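Local coordinates for tryptophan decarboxylase 1 (Oryza sativa subsp. japonica, PDB 6KHO), which decarboxylates L-tryptophan to tryptamine and 5-hydroxy-L-tryptophan to serotonin, using pyridoxal 5'-phosphate as cofactor, at the interface of chains A and B. Numbering follows the deposited sequence. Chains: chain A/B, Tryptophan decarboxylase 1.

The interface of chains A and B. Residues chain A 58-62; chain B 134, 137-138, 141, 159, 370.
B:Glu137, on helix 133-149, reaches across the two-fold dimer interface of this group II pyridoxal-phosphate decarboxylase and takes two backbone N-H groups at the start of helix 61-65 of chain A, one just before it and one within it. Its OE2 accepts from A:Gly60 N at 2.7 Å, nearly straight (173° at H) and on the syn lone pair. The other carboxylate oxygen, OE1, is met by A:Leu62 N at 3.1 Å, also on the syn side but 31° out of the carboxylate plane. A bend at chi2 swings the carboxylate over the start of the helix, much as an N-terminal cap would, here supplied by the other subunit; the helix dipole would probably favour its negative charge. An alanine here removes both acceptor oxygens, and the N-H groups of A:Gly60 and A:Leu62 would probably be left without partners from chain B, the start of the helix less firmly held.

Packing is tightest beyond the carboxylate stem. With CG anti to the backbone N (chi1 -168°), the A:Leu62 side chain points at helix 133-149 of chain B and puts CD2 against B:Met138 CA at 3.4 Å, while B:Met138 CE touches the same methyl from the side chain's far end. A:Leu62 CB lies 3.7 Å from B:Glu137 CB.

A:Gly60 is gripped on both backbone polar atoms, its O by B:Arg159, which donates a somewhat bent hydrogen bond from NH1 to a carbonyl lone pair, 2.6 Å away, lying in both the guanidinium and the carbonyl plane. B:Val370 CG2 rests 3.7 Å from A:Gly60 CA. The looser side is at A:Tyr61, whose hydroxyl OH meets B:Ala134 CB at 3.5 Å with little surface hidden on either residue.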
loop_
_atom_site.group_PDB
_atom_site.type_symbol
_atom_site.label_atom_id
_atom_site.label_comp_id
_atom_site.label_asym_id
_atom_site.label_seq_id
_atom_site.Cartn_x
_atom_site.Cartn_y
_atom_site.Cartn_z
ATOM N N LYS A 58 18.025 16.073 -15.900
ATOM C CA LYS A 58 17.027 16.042 -16.949
ATOM C C LYS A 58 16.271 14.722 -16.917
ATOM O O LYS A 58 16.821 13.695 -16.508
ATOM C CB LYS A 58 17.675 16.206 -18.328
ATOM C CG LYS A 58 18.391 17.525 -18.527
ATOM C CD LYS A 58 19.450 17.401 -19.615
ATOM C CE LYS A 58 18.836 17.447 -21.000
ATOM N NZ LYS A 58 19.910 17.586 -22.024
ATOM N N PRO A 59 15.007 14.725 -17.332
ATOM C CA PRO A 59 14.272 13.463 -17.466
ATOM C C PRO A 59 15.046 12.472 -18.325
ATOM O O PRO A 59 15.523 12.810 -19.409
ATOM C CB PRO A 59 12.961 13.890 -18.138
ATOM C CG PRO A 59 12.801 15.320 -17.775
ATOM C CD PRO A 59 14.178 15.897 -17.654
ATOM N N GLY A 60 15.183 11.242 -17.826
ATOM C CA GLY A 60 15.880 10.194 -18.539
ATOM C C GLY A 60 17.323 9.976 -18.129
ATOM O O GLY A 60 17.951 9.037 -18.625
ATOM N N TYR A 61 17.857 10.793 -17.224
ATOM C CA TYR A 61 19.268 10.674 -16.873
ATOM C C TYR A 61 19.595 9.315 -16.261
ATOM O O TYR A 61 20.710 8.804 -16.448
ATOM C CB TYR A 61 19.659 11.801 -15.910
ATOM C CG TYR A 61 19.467 11.440 -14.456
ATOM C CD1 TYR A 61 18.233 11.606 -13.833
ATOM C CD2 TYR A 61 20.517 10.924 -13.707
ATOM C CE1 TYR A 61 18.055 11.275 -12.502
ATOM C CE2 TYR A 61 20.349 10.580 -12.381
ATOM C CZ TYR A 61 19.121 10.759 -11.781
ATOM O OH TYR A 61 18.970 10.412 -10.460
ATOM N N LEU A 62 18.642 8.705 -15.540
ATOM C CA LEU A 62 18.994 7.577 -14.679
ATOM C C LEU A 62 19.383 6.354 -15.496
ATOM O O LEU A 62 20.438 5.751 -15.257
ATOM C CB LEU A 62 17.846 7.237 -13.722
ATOM C CG LEU A 62 18.332 6.260 -12.640
ATOM C CD1 LEU A 62 19.423 6.924 -11.796
ATOM C CD2 LEU A 62 17.193 5.748 -11.749
ATOM N N ALA B 134 14.793 11.119 -9.108
ATOM C CA ALA B 134 15.452 9.824 -8.983
ATOM C C ALA B 134 14.451 8.724 -8.644
ATOM O O ALA B 134 14.520 7.620 -9.198
ATOM C CB ALA B 134 16.559 9.909 -7.930
ATOM N N GLU B 137 12.304 7.802 -11.786
ATOM C CA GLU B 137 13.114 7.125 -12.799
ATOM C C GLU B 137 13.575 5.748 -12.333
ATOM O O GLU B 137 13.640 4.809 -13.136
ATOM C CB GLU B 137 14.316 7.990 -13.171
ATOM C CG GLU B 137 13.900 9.355 -13.628
ATOM C CD GLU B 137 14.601 9.820 -14.882
ATOM O OE1 GLU B 137 15.565 9.152 -15.348
ATOM O OE2 GLU B 137 14.178 10.889 -15.379
ATOM N N MET B 138 13.914 5.609 -11.049
ATOM C CA MET B 138 14.312 4.297 -10.550
ATOM C C MET B 138 13.156 3.303 -10.588
ATOM O O MET B 138 13.355 2.127 -10.907
ATOM C CB MET B 138 14.864 4.395 -9.129
ATOM C CG MET B 138 15.351 3.020 -8.651
ATOM S SD MET B 138 16.910 3.016 -7.783
ATOM C CE MET B 138 18.112 3.195 -9.098
ATOM N N LEU B 141 12.882 2.409 -14.099
ATOM C CA LEU B 141 14.027 1.576 -14.468
ATOM C C LEU B 141 13.869 0.150 -13.952
ATOM O O LEU B 141 14.066 -0.822 -14.696
ATOM C CB LEU B 141 15.312 2.188 -13.915
ATOM C CG LEU B 141 16.574 1.434 -14.339
ATOM C CD1 LEU B 141 16.789 1.584 -15.855
ATOM C CD2 LEU B 141 17.784 1.938 -13.561
ATOM N N ARG B 159 10.987 2.736 -21.456
ATOM C CA ARG B 159 12.192 2.999 -22.232
ATOM C C ARG B 159 12.706 1.696 -22.822
ATOM O O ARG B 159 12.569 0.622 -22.224
ATOM C CB ARG B 159 13.281 3.662 -21.377
ATOM C CG ARG B 159 12.912 5.053 -20.885
ATOM C CD ARG B 159 14.084 5.826 -20.282
ATOM N NE ARG B 159 15.252 5.895 -21.173
ATOM C CZ ARG B 159 16.331 6.648 -20.941
ATOM N NH1 ARG B 159 16.395 7.396 -19.851
ATOM N NH2 ARG B 159 17.354 6.656 -21.790
ATOM N N VAL B 370 9.706 10.944 -18.409
ATOM C CA VAL B 370 9.990 9.623 -17.848
ATOM C C VAL B 370 9.171 9.505 -16.569
ATOM O O VAL B 370 9.553 10.040 -15.520
ATOM C CB VAL B 370 11.485 9.408 -17.580
ATOM C CG1 VAL B 370 11.711 8.072 -16.857
ATOM C CG2 VAL B 370 12.267 9.447 -18.900
#